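Local coordinates for protein CT_858 (Chlamydia trachomatis, PDB 3DOR) that acts as a secreted chlamydial protease, is probably a serine-type endopeptidase, and forms a dimer in its mature form, at the interface of chains A and B. Numbering follows the deposited sequence. Chains: chain A/B, Protein CT_858.

Contact 1: the interface of chains A and B. Residues chain A 79, 190-192, 194, 506; chain B 372, 375-376, 379, 426.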
# COMPACT_ATOMS: atom_id res chain seq x y z
N PHE A 79 0.16 4.71 -15.79
CA PHE A 79 -1.26 4.44 -15.91
C PHE A 79 -1.59 4.70 -17.39
O PHE A 79 -2.12 5.74 -17.75
CB PHE A 79 -2.09 5.40 -15.03
CG PHE A 79 -1.96 5.16 -13.55
CD1 PHE A 79 -1.33 6.10 -12.72
CD2 PHE A 79 -2.48 4.00 -12.97
CE1 PHE A 79 -1.24 5.91 -11.33
CE2 PHE A 79 -2.40 3.79 -11.57
CZ PHE A 79 -1.77 4.75 -10.76
N GLY A 190 -6.35 4.35 -23.70
CA GLY A 190 -7.66 4.70 -23.17
C GLY A 190 -7.58 5.86 -22.20
O GLY A 190 -8.59 6.47 -21.85
N VAL A 191 -6.37 6.16 -21.75
CA VAL A 191 -6.14 7.26 -20.82
C VAL A 191 -5.74 8.50 -21.62
O VAL A 191 -4.59 8.64 -22.02
CB VAL A 191 -5.02 6.92 -19.82
CG1 VAL A 191 -4.87 8.05 -18.82
CG2 VAL A 191 -5.33 5.61 -19.11
N GLY A 192 -6.71 9.39 -21.85
CA GLY A 192 -6.46 10.60 -22.61
C GLY A 192 -5.19 11.36 -22.26
O GLY A 192 -4.89 11.60 -21.09
N LEU A 194 -2.78 14.19 -21.41
CA LEU A 194 -2.95 15.49 -20.77
C LEU A 194 -2.72 16.65 -21.75
O LEU A 194 -3.43 17.65 -21.71
CB LEU A 194 -1.98 15.65 -19.60
CG LEU A 194 -2.55 15.86 -18.19
CD1 LEU A 194 -1.46 16.41 -17.29
CD2 LEU A 194 -3.73 16.83 -18.22
N GLY A 506 1.13 10.58 -15.02
CA GLY A 506 0.62 9.23 -15.19
C GLY A 506 1.54 8.15 -14.67
O GLY A 506 1.51 7.01 -15.14
N GLN B 372 -4.52 10.54 -13.96
CA GLN B 372 -4.76 9.34 -14.74
C GLN B 372 -4.97 8.08 -13.85
O GLN B 372 -5.46 7.05 -14.33
CB GLN B 372 -3.63 9.09 -15.74
CG GLN B 372 -2.27 9.66 -15.39
CD GLN B 372 -2.15 11.16 -15.61
OE1 GLN B 372 -2.08 11.64 -16.74
NE2 GLN B 372 -2.10 11.91 -14.52
N VAL B 375 -8.53 7.78 -13.78
CA VAL B 375 -9.00 7.43 -15.11
C VAL B 375 -8.93 5.93 -15.30
O VAL B 375 -9.86 5.33 -15.82
CB VAL B 375 -8.17 8.12 -16.21
CG1 VAL B 375 -8.64 7.65 -17.58
CG2 VAL B 375 -8.33 9.64 -16.11
N VAL B 376 -7.85 5.31 -14.83
CA VAL B 376 -7.70 3.86 -14.96
C VAL B 376 -8.80 3.14 -14.18
O VAL B 376 -9.33 2.14 -14.65
CB VAL B 376 -6.32 3.39 -14.48
CG1 VAL B 376 -6.25 1.86 -14.50
CG2 VAL B 376 -5.25 3.97 -15.40
N LEU B 379 -11.93 3.13 -16.25
CA LEU B 379 -11.80 2.17 -17.33
C LEU B 379 -12.00 0.75 -16.79
O LEU B 379 -12.72 -0.05 -17.39
CB LEU B 379 -10.42 2.28 -17.98
CG LEU B 379 -10.10 3.53 -18.81
CD1 LEU B 379 -8.63 3.55 -19.19
CD2 LEU B 379 -10.97 3.53 -20.06
N TRP B 426 -12.53 13.92 -17.50
CA TRP B 426 -11.13 13.92 -17.90
C TRP B 426 -10.96 14.47 -19.32
O TRP B 426 -10.12 15.33 -19.55
CB TRP B 426 -10.55 12.51 -17.81
CG TRP B 426 -9.09 12.44 -18.17
CD1 TRP B 426 -8.55 11.95 -19.32
CD2 TRP B 426 -7.99 12.84 -17.34
NE1 TRP B 426 -7.17 12.01 -19.26
CE2 TRP B 426 -6.80 12.56 -18.06
CE3 TRP B 426 -7.88 13.41 -16.07
CZ2 TRP B 426 -5.53 12.82 -17.55
CZ3 TRP B 426 -6.62 13.68 -15.55
CH2 TRP B 426 -5.45 13.38 -16.29
O HOH W 1 -2.63 11.57 -19.70
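A:Val191 pushes its two methyls against helix 372-384 of chain B, making the dense side of this contact in the dimer of CPAF, an S41-family protease that also carries a PDZ domain. CG1, anti to the backbone N (chi1 -177°), rests on the CB methylene of B:Gln372 at 3.5 Å, and B:Val375 CG1 flanks it further along the helix. CG2, on the other branch, points to the next turns, where B:Leu379 CD1 meets it at 3.9 Å. A:Phe79 extends the apolar strip beyond: its CB lies 3.5 Å from B:Val376 CG2, and ring atom CD2 is near the same methyl. The two side chains cross at about a right angle, with the far end of the phenyl ring leading away from the valine.

On the other side of A:Val191 the contact turns polar and looser. The indole N-H of B:Trp426 reaches the carbonyl oxygen of A:Gly192, NE1 to O 3.0 Å. That oxygen lies almost in the indole plane and the bond is fairly straight (159° at H), although the donor sits 28° out of the carbonyl plane. B:Val375 CG2 of the same chain lies against one face of the indole and should limit its rotation. A:Gly192 O also takes up water 1 at 2.7 Å, so two partners grip it. The water passes the link on to the side-chain amide of B:Gln372, 3.0 Å from OE1, a group brought round by the bend of its chain at chi2. A:Leu194 closes this side only distantly, its CG 4.3 Å from B:Trp426 CH2.

Contact 2: the interface of chains A and B. Residues chain A 370, 372, 426, 431; chain B 191-192, 194, 197, 201, 504-505.
A:Trp426 holds CG anti to its backbone N (chi1 -180°), while B:Ile197 sends CG1 anti to its carbonyl carbon (chi1 -59°) and continues extended to CD1; together these torsions set the isoleucine tip over the indole in the dimer of this S41-family peptidase. The methyl CD1 lies above the face of the five-membered ring, 3.5 Å from its centroid, a CH-pi contact in which the two side chains cross at about a right angle. B:Leu194 comes to the same face at the far end of the indole. Its CD1 stands just beyond the rim of the six-membered ring, 3.7 Å from CH2, so the two methyls brace both ends of one face.

With the ring held this way, NE1 of A:Trp426 points at the carbonyl oxygen of B:Gly192, 3.0 Å away, and the oxygen lies near the indole plane. The bond is slightly bent, 152° at H, and its donor is tilted modestly from the carbonyl plane. Water 2 is a second partner of this oxygen, and bridges it to OE1 of A:Gln372 at 2.9 Å.

The amide of A:Gln372 folds against the peptide group that follows B:Arg504: NE2 comes within 3.2 Å of B:Arg504 C. The arginine side chain carries NE towards A:Leu370 O, a weak hydrogen bond at 3.5 Å.

Farther out, A:Ile431 and B:Ile201 touch through their terminal methyls, CD1 to CD1 at 3.6 Å, the two side chains crossing at a slant.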
# COMPACT_ATOMS: atom_id res chain seq x y z
N LEU A 370 19.84 3.82 4.41
CA LEU A 370 18.84 4.01 5.45
C LEU A 370 18.15 5.36 5.57
O LEU A 370 18.68 6.40 5.17
CB LEU A 370 19.45 3.67 6.82
CG LEU A 370 20.28 2.39 6.96
CD1 LEU A 370 20.88 2.34 8.35
CD2 LEU A 370 19.42 1.17 6.71
N GLN A 372 14.78 6.89 8.46
CA GLN A 372 14.17 6.50 9.72
C GLN A 372 13.13 5.39 9.57
O GLN A 372 12.78 4.73 10.55
CB GLN A 372 13.59 7.72 10.44
CG GLN A 372 13.11 8.81 9.54
CD GLN A 372 14.23 9.67 8.98
OE1 GLN A 372 14.91 10.41 9.70
NE2 GLN A 372 14.42 9.59 7.67
N TRP A 426 22.87 3.67 11.95
CA TRP A 426 22.15 4.94 11.92
C TRP A 426 22.82 5.95 12.85
O TRP A 426 23.11 7.08 12.44
CB TRP A 426 20.69 4.72 12.33
CG TRP A 426 19.84 5.97 12.33
CD1 TRP A 426 19.38 6.65 13.43
CD2 TRP A 426 19.35 6.68 11.19
NE1 TRP A 426 18.63 7.74 13.04
CE2 TRP A 426 18.59 7.78 11.67
CE3 TRP A 426 19.47 6.50 9.81
CZ2 TRP A 426 17.97 8.69 10.82
CZ3 TRP A 426 18.84 7.41 8.96
CH2 TRP A 426 18.10 8.49 9.47
N ILE A 431 24.80 5.64 6.77
CA ILE A 431 23.49 5.47 6.15
C ILE A 431 23.39 5.58 4.63
O ILE A 431 22.34 5.27 4.07
CB ILE A 431 22.49 6.47 6.75
CG1 ILE A 431 22.89 7.90 6.36
CG2 ILE A 431 22.48 6.34 8.27
CD1 ILE A 431 21.90 8.96 6.83
N VAL B 191 14.28 7.06 17.55
CA VAL B 191 14.79 7.30 16.21
C VAL B 191 15.68 8.52 16.28
O VAL B 191 15.20 9.65 16.35
CB VAL B 191 13.63 7.55 15.21
CG1 VAL B 191 14.17 8.08 13.88
CG2 VAL B 191 12.85 6.26 14.99
N GLY B 192 17.00 8.28 16.27
CA GLY B 192 17.97 9.36 16.35
C GLY B 192 17.75 10.49 15.38
O GLY B 192 17.64 10.28 14.18
N LEU B 194 18.27 13.21 12.82
CA LEU B 194 19.24 13.28 11.73
C LEU B 194 20.21 14.45 11.89
O LEU B 194 21.36 14.36 11.47
CB LEU B 194 18.50 13.38 10.39
CG LEU B 194 19.33 13.07 9.15
CD1 LEU B 194 19.92 11.68 9.28
CD2 LEU B 194 18.44 13.17 7.91
N ILE B 197 23.15 13.31 13.76
CA ILE B 197 23.94 12.36 13.00
C ILE B 197 24.64 12.96 11.78
O ILE B 197 25.69 12.49 11.36
CB ILE B 197 23.04 11.19 12.53
CG1 ILE B 197 22.42 10.51 13.76
CG2 ILE B 197 23.84 10.21 11.71
CD1 ILE B 197 21.36 9.48 13.42
N ILE B 201 28.10 11.81 8.80
CA ILE B 201 27.69 11.10 7.59
C ILE B 201 28.73 11.26 6.49
O ILE B 201 28.94 12.35 5.96
CB ILE B 201 26.33 11.63 7.06
CG1 ILE B 201 25.22 11.33 8.06
CG2 ILE B 201 26.03 10.98 5.71
CD1 ILE B 201 23.86 11.84 7.63
N ARG B 504 14.27 11.56 4.13
CA ARG B 504 15.16 11.67 5.28
C ARG B 504 14.57 12.56 6.37
O ARG B 504 15.25 12.89 7.35
CB ARG B 504 16.52 12.25 4.84
CG ARG B 504 17.32 11.40 3.86
CD ARG B 504 18.13 10.34 4.58
NE ARG B 504 18.95 9.54 3.67
CZ ARG B 504 19.90 10.03 2.89
NH1 ARG B 504 20.17 11.34 2.88
NH2 ARG B 504 20.60 9.22 2.10
N THR B 505 13.32 12.97 6.19
CA THR B 505 12.66 13.83 7.18
C THR B 505 11.83 13.00 8.15
O THR B 505 11.20 13.54 9.06
CB THR B 505 11.75 14.88 6.51
OG1 THR B 505 12.47 15.56 5.48
CG2 THR B 505 11.27 15.90 7.53
O HOH W 2 15.59 11.61 12.31

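Contact 1 and contact 2 are separate, symmetry-related patches of a two-fold symmetric interface, about 38 Å apart between the centres of their C-alpha atoms, with the roles of the chains exchanged. Both use Gln372 and Trp426 of one subunit against Val191, Gly192 and Leu194 of the other, so each subunit supplies both halves of the joint. Around this shared core, contact 1 brings in Phe79 and the later turns of helix 372-384, and contact 2 brings in Ile431, Ile201 and Arg504; by symmetry each belongs to both halves. Leu194 is turned differently in the two copies, so side-chain symmetry is inexact. Repetition at two distant places should fix the subunits' relative orientation.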